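Local coordinates for probable dipeptidase (Pseudomonas aeruginosa, PDB 3B40), which probably acts as a metal-dependent dipeptidase of the membrane dipeptidase family (peptidase family M19), at residues Arg272-Pro277 / Gly325-Glu330; Leu301-Pro306 / Glu318-Leu323. The protein carries 11 engineered substitutions. All coordinates share one frame; numbering follows the deposited sequence.

Contact 1: residues Arg272-Pro277 / Gly325-Glu330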
loop_
_atom_site.group_PDB
_atom_site.type_symbol
_atom_site.label_atom_id
_atom_site.label_comp_id
_atom_site.label_asym_id
_atom_site.label_seq_id
_atom_site.Cartn_x
_atom_site.Cartn_y
_atom_site.Cartn_z
ATOM N N ARG A 272 3.715 3.870 15.102
ATOM C CA ARG A 272 4.130 4.571 16.311
ATOM C C ARG A 272 3.892 6.086 16.167
ATOM O O ARG A 272 4.384 6.675 15.203
ATOM C CB ARG A 272 5.613 4.327 16.554
ATOM C CG ARG A 272 6.138 5.017 17.799
ATOM C CD ARG A 272 7.652 4.921 17.895
ATOM N NE ARG A 272 8.077 3.594 18.295
ATOM C CZ ARG A 272 9.347 3.222 18.392
ATOM N NH1 ARG A 272 10.297 4.098 18.112
ATOM N NH2 ARG A 272 9.668 1.972 18.749
ATOM N N PRO A 273 3.162 6.710 17.124
ATOM C CA PRO A 273 2.982 8.173 17.143
ATOM C C PRO A 273 4.342 8.899 17.246
ATOM O O PRO A 273 5.227 8.418 17.931
ATOM C CB PRO A 273 2.148 8.435 18.411
ATOM C CG PRO A 273 1.622 7.110 18.853
ATOM C CD PRO A 273 2.448 6.031 18.226
ATOM N N LEU A 274 4.499 10.028 16.565
ATOM C CA LEU A 274 5.764 10.761 16.575
ATOM C C LEU A 274 6.171 11.133 17.997
ATOM O O LEU A 274 5.339 11.589 18.798
ATOM C CB LEU A 274 5.662 12.028 15.718
ATOM C CG LEU A 274 5.404 11.851 14.209
ATOM C CD1 LEU A 274 5.224 13.218 13.535
ATOM C CD2 LEU A 274 6.490 11.065 13.492
ATOM N N SER A 275 7.444 10.896 18.312
ATOM C CA SER A 275 8.022 11.232 19.618
ATOM C C SER A 275 8.050 12.737 19.833
ATOM O O SER A 275 8.075 13.508 18.868
ATOM C CB SER A 275 9.435 10.672 19.738
ATOM O OG SER A 275 10.292 11.271 18.782
ATOM N N LYS A 276 8.049 13.155 21.099
ATOM C CA LYS A 276 8.041 14.588 21.438
ATOM C C LYS A 276 9.172 15.412 20.799
ATOM O O LYS A 276 8.915 16.525 20.299
ATOM C CB LYS A 276 7.960 14.814 22.962
ATOM C CG LYS A 276 7.552 16.232 23.352
ATOM C CD LYS A 276 6.266 16.639 22.625
ATOM C CE LYS A 276 5.474 17.695 23.404
ATOM N NZ LYS A 276 5.953 19.069 23.132
ATOM N N PRO A 277 10.432 14.886 20.802
ATOM C CA PRO A 277 11.492 15.667 20.124
ATOM C C PRO A 277 11.203 15.997 18.661
ATOM O O PRO A 277 11.634 17.045 18.160
ATOM C CB PRO A 277 12.731 14.762 20.237
ATOM C CG PRO A 277 12.474 13.961 21.490
ATOM C CD PRO A 277 10.984 13.667 21.431
ATOM N N GLY A 325 12.602 16.173 6.165
ATOM C CA GLY A 325 13.927 15.985 6.776
ATOM C C GLY A 325 13.811 15.649 8.250
ATOM O O GLY A 325 14.524 14.780 8.761
ATOM N N ILE A 326 12.920 16.369 8.931
ATOM C CA ILE A 326 12.619 16.173 10.348
ATOM C C ILE A 326 12.001 14.796 10.588
ATOM O O ILE A 326 12.327 14.121 11.582
ATOM C CB ILE A 326 11.667 17.319 10.881
ATOM C CG1 ILE A 326 12.451 18.642 11.037
ATOM C CG2 ILE A 326 11.014 16.922 12.185
ATOM C CD1 ILE A 326 11.631 19.924 11.038
ATOM N N LEU A 327 11.109 14.377 9.677
ATOM C CA LEU A 327 10.456 13.069 9.764
ATOM C C LEU A 327 11.476 11.953 9.609
ATOM O O LEU A 327 11.391 10.918 10.298
ATOM C CB LEU A 327 9.356 12.929 8.705
ATOM C CG LEU A 327 8.108 13.803 8.889
ATOM C CD1 LEU A 327 7.075 13.460 7.838
ATOM C CD2 LEU A 327 7.490 13.674 10.281
ATOM N N GLU A 328 12.454 12.176 8.716
ATOM C CA GLU A 328 13.533 11.221 8.482
ATOM C C GLU A 328 14.341 10.937 9.752
ATOM O O GLU A 328 14.924 9.866 9.874
ATOM C CB GLU A 328 14.442 11.664 7.317
ATOM C CG GLU A 328 14.138 10.942 5.984
ATOM C CD GLU A 328 13.628 11.868 4.861
ATOM O OE1 GLU A 328 14.252 12.942 4.648
ATOM O OE2 GLU A 328 12.624 11.505 4.166
ATOM N N GLU A 329 14.319 11.859 10.716
ATOM C CA GLU A 329 15.079 11.715 11.968
ATOM C C GLU A 329 14.316 10.994 13.079
ATOM O O GLU A 329 14.901 10.653 14.122
ATOM C CB GLU A 329 15.520 13.080 12.515
ATOM C CG GLU A 329 16.450 13.905 11.634
ATOM C CD GLU A 329 16.724 15.300 12.239
ATOM O OE1 GLU A 329 17.444 15.365 13.268
ATOM O OE2 GLU A 329 16.229 16.328 11.699
ATOM N N GLU A 330 13.010 10.810 12.898
ATOM C CA GLU A 330 12.216 10.077 13.879
ATOM C C GLU A 330 12.777 8.662 13.977
ATOM O O GLU A 330 12.878 7.975 12.948
ATOM C CB GLU A 330 10.735 10.030 13.455
ATOM C CG GLU A 330 9.825 9.173 14.366
ATOM C CD GLU A 330 9.638 9.699 15.781
ATOM O OE1 GLU A 330 10.322 10.667 16.197
ATOM O OE2 GLU A 330 8.797 9.128 16.508
HETATM O O HOH W 1 7.080 7.085 14.797
HETATM O O HOH W 2 10.112 7.012 17.712
#
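A polar surface contact, in which the carboxylate of Glu330 grips the backbone and hydroxyl of Ser275, joins the start of helix 276-288 to the chain leaving helix 313-328. Both helices belong to an excursion between two neighbouring strands of the TIM-barrel sheet, 261-265 and 354-357. With CG anti to the backbone N (chi1 175°) and a bend at chi2, Glu330 presents both oxygens to Ser275. Its OE2 accepts the backbone bond from Ser275 N at 2.9 Å; the bond is fairly straight (160°) and reaches the syn side from 32° out of the carboxylate plane. On OE1 the syn lone pair receives Ser275 OG at 2.7 Å, and Thr278 OG1 adds a second bond to the same oxygen. Two waters also donate to OE2. One links it to Arg272 O and lies a longer 3.2 Å from OE2, while the other, 2.8 Å from OE2, is held by Arg272 NH1 at the edge and in the plane of the guanidinium. The arginine thus meets Glu330 through water, its NH1 being 5.5 Å from OE2, and spends NH2 on a salt bridge with Glu337. Leu274 supplies the apolar share: CD2 rests 3.9 Å from Glu330 CG, and CD1 meets Leu327 CD2 at 4.0 Å, the two leucine side chains crossing at about a right angle. Ser275 is the N-cap residue of helix 276-288, yet its hydroxyl makes no capping bond and turns to Glu330 instead. Five hydrogen bonds, one of them long, therefore hold the carboxylate, and their donors, with the helix start and Arg272 close by, would be expected to favour its charged form.

Contact 2: residues Leu301-Pro306 / Glu318-Leu323. With MG (magnesium ion), chain D.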
loop_
_atom_site.group_PDB
_atom_site.type_symbol
_atom_site.label_atom_id
_atom_site.label_comp_id
_atom_site.label_asym_id
_atom_site.label_seq_id
_atom_site.Cartn_x
_atom_site.Cartn_y
_atom_site.Cartn_z
ATOM N N LEU A 301 2.608 14.536 9.418
ATOM C CA LEU A 301 3.177 13.488 8.540
ATOM C C LEU A 301 3.210 13.904 7.088
ATOM O O LEU A 301 3.798 13.228 6.250
ATOM C CB LEU A 301 2.411 12.166 8.711
ATOM C CG LEU A 301 2.363 11.557 10.117
ATOM C CD1 LEU A 301 1.470 10.313 10.147
ATOM C CD2 LEU A 301 3.760 11.204 10.623
ATOM N N MET A 302 2.568 15.032 6.785
ATOM C CA MET A 302 2.530 15.539 5.432
ATOM C C MET A 302 2.165 17.021 5.512
ATOM O O MET A 302 1.556 17.449 6.497
ATOM C CB MET A 302 1.467 14.772 4.637
ATOM C CG MET A 302 0.046 15.104 5.105
ATOM S SD MET A 302 -1.194 14.871 3.837
ATOM C CE MET A 302 -2.682 15.207 4.810
ATOM N N PRO A 303 2.597 17.828 4.527
ATOM C CA PRO A 303 2.145 19.220 4.474
ATOM C C PRO A 303 0.655 19.347 4.143
ATOM O O PRO A 303 0.307 19.587 2.992
ATOM C CB PRO A 303 3.012 19.826 3.364
ATOM C CG PRO A 303 3.450 18.651 2.548
ATOM C CD PRO A 303 3.608 17.535 3.494
ATOM N N GLY A 304 -0.200 19.215 5.152
ATOM C CA GLY A 304 -1.657 19.088 4.932
ATOM C C GLY A 304 -2.501 20.320 5.247
ATOM O O GLY A 304 -3.701 20.375 4.941
ATOM N N ASP A 305 -1.899 21.326 5.854
ATOM C CA ASP A 305 -2.650 22.537 6.246
ATOM C C ASP A 305 -3.307 23.181 5.042
ATOM O O ASP A 305 -2.640 23.431 4.028
ATOM C CB ASP A 305 -1.753 23.550 6.940
ATOM C CG ASP A 305 -1.146 23.004 8.202
ATOM O OD1 ASP A 305 -1.569 23.446 9.290
ATOM O OD2 ASP A 305 -0.242 22.132 8.112
ATOM N N PRO A 306 -4.629 23.375 5.112
ATOM C CA PRO A 306 -5.451 23.928 4.026
ATOM C C PRO A 306 -4.935 25.242 3.443
ATOM O O PRO A 306 -4.934 25.405 2.227
ATOM C CB PRO A 306 -6.826 24.086 4.689
ATOM C CG PRO A 306 -6.857 22.950 5.645
ATOM C CD PRO A 306 -5.476 22.954 6.245
ATOM N N GLU A 318 10.313 24.646 0.230
ATOM C CA GLU A 318 11.127 24.827 1.428
ATOM C C GLU A 318 10.547 24.153 2.665
ATOM O O GLU A 318 11.250 23.477 3.424
ATOM C CB GLU A 318 11.310 26.310 1.710
ATOM C CG GLU A 318 12.600 26.873 1.172
ATOM C CD GLU A 318 12.895 28.229 1.745
ATOM O OE1 GLU A 318 13.140 29.177 0.952
ATOM O OE2 GLU A 318 12.867 28.359 2.994
ATOM N N TYR A 319 9.256 24.362 2.872
ATOM C CA TYR A 319 8.560 23.792 4.007
ATOM C C TYR A 319 8.476 22.255 3.936
ATOM O O TYR A 319 8.912 21.575 4.877
ATOM C CB TYR A 319 7.161 24.420 4.131
ATOM C CG TYR A 319 6.347 23.786 5.207
ATOM C CD1 TYR A 319 6.575 24.084 6.541
ATOM C CD2 TYR A 319 5.332 22.878 4.887
ATOM C CE1 TYR A 319 5.822 23.470 7.551
ATOM C CE2 TYR A 319 4.589 22.271 5.868
ATOM C CZ TYR A 319 4.819 22.572 7.199
ATOM O OH TYR A 319 4.059 21.954 8.169
ATOM N N ALA A 320 7.893 21.734 2.845
ATOM C CA ALA A 320 7.847 20.279 2.556
ATOM C C ALA A 320 9.216 19.610 2.745
ATOM O O ALA A 320 9.345 18.629 3.487
ATOM C CB ALA A 320 7.298 20.019 1.114
ATOM N N SER A 321 10.252 20.151 2.094
ATOM C CA SER A 321 11.614 19.572 2.238
ATOM C C SER A 321 12.035 19.509 3.686
ATOM O O SER A 321 12.446 18.452 4.167
ATOM C CB SER A 321 12.647 20.328 1.424
ATOM O OG SER A 321 12.235 20.371 0.067
ATOM N N ALA A 322 11.889 20.622 4.395
ATOM C CA ALA A 322 12.230 20.669 5.814
ATOM C C ALA A 322 11.411 19.732 6.687
ATOM O O ALA A 322 11.941 19.158 7.641
ATOM C CB ALA A 322 12.127 22.105 6.357
ATOM N N LEU A 323 10.113 19.625 6.407
ATOM C CA LEU A 323 9.230 18.737 7.171
ATOM C C LEU A 323 9.726 17.290 7.007
ATOM O O LEU A 323 9.951 16.589 7.992
ATOM C CB LEU A 323 7.771 18.902 6.710
ATOM C CG LEU A 323 6.664 17.997 7.279
ATOM C CD1 LEU A 323 5.488 18.834 7.604
ATOM C CD2 LEU A 323 6.281 16.956 6.300
HETATM MG MG MG D . 14.013 30.356 3.257
HETATM O O HOH W 3 1.873 20.530 7.551
#
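Pro303 packs its ring against three side chains on one face of helix 313-328, and these apolar contacts carry most of the joint. Its CB meets CE2 of Tyr319 at 3.8 Å, approaching the edge of the aromatic ring in its plane and not a face. Further round the proline, CG lies 4.3 Å from Ala320 CB and CD sits 3.9 Å from Leu323 CD2, which also reaches Met302 CA. Tyr319 and Leu323, one helical turn apart, both point toward the loop and hold CG anti to the backbone N (chi1 175°). Pro303 is the centre of an inverse gamma turn, so the ring that makes these contacts sits at a tight bend of the loop. Phe289 and Trp311 make edge-to-face contacts with the tyrosine, and Leu285 of helix 276-288 touches both Tyr319 and Leu323. Polar contact is indirect: a water lies 2.7 Å from Tyr319 OH and equally near Asp305 OD2, spanning a hydroxyl and a carboxylate that stand 4.3 Å apart. Asp305 is fixed in turn through OD1 by a salt bridge to Arg286. Away from the loop, Glu318 binds a magnesium ion chiefly through OE2 at 2.3 Å, with OE1 at a long 2.7 Å.

Both contacts draw on helix 313-328, contact 2 on its middle and contact 1 on its last turn and the residues that follow. Along the chain, contact 2 falls wholly between the two segments of contact 1, and their centres are about 14 Å apart. The chemistry differs with burial: buried contact 2 is mainly apolar and has no direct hydrogen bond between its segments, whereas contact 1, at the surface, depends on a carboxylate, direct hydrogen bonds and bridging waters. Leu301 CD2 lies 3.8 Å from Leu274 CD1 and Leu301 O lies 3.7 Å from Leu327 CD1, so the two contacts adjoin through packing at Leu301.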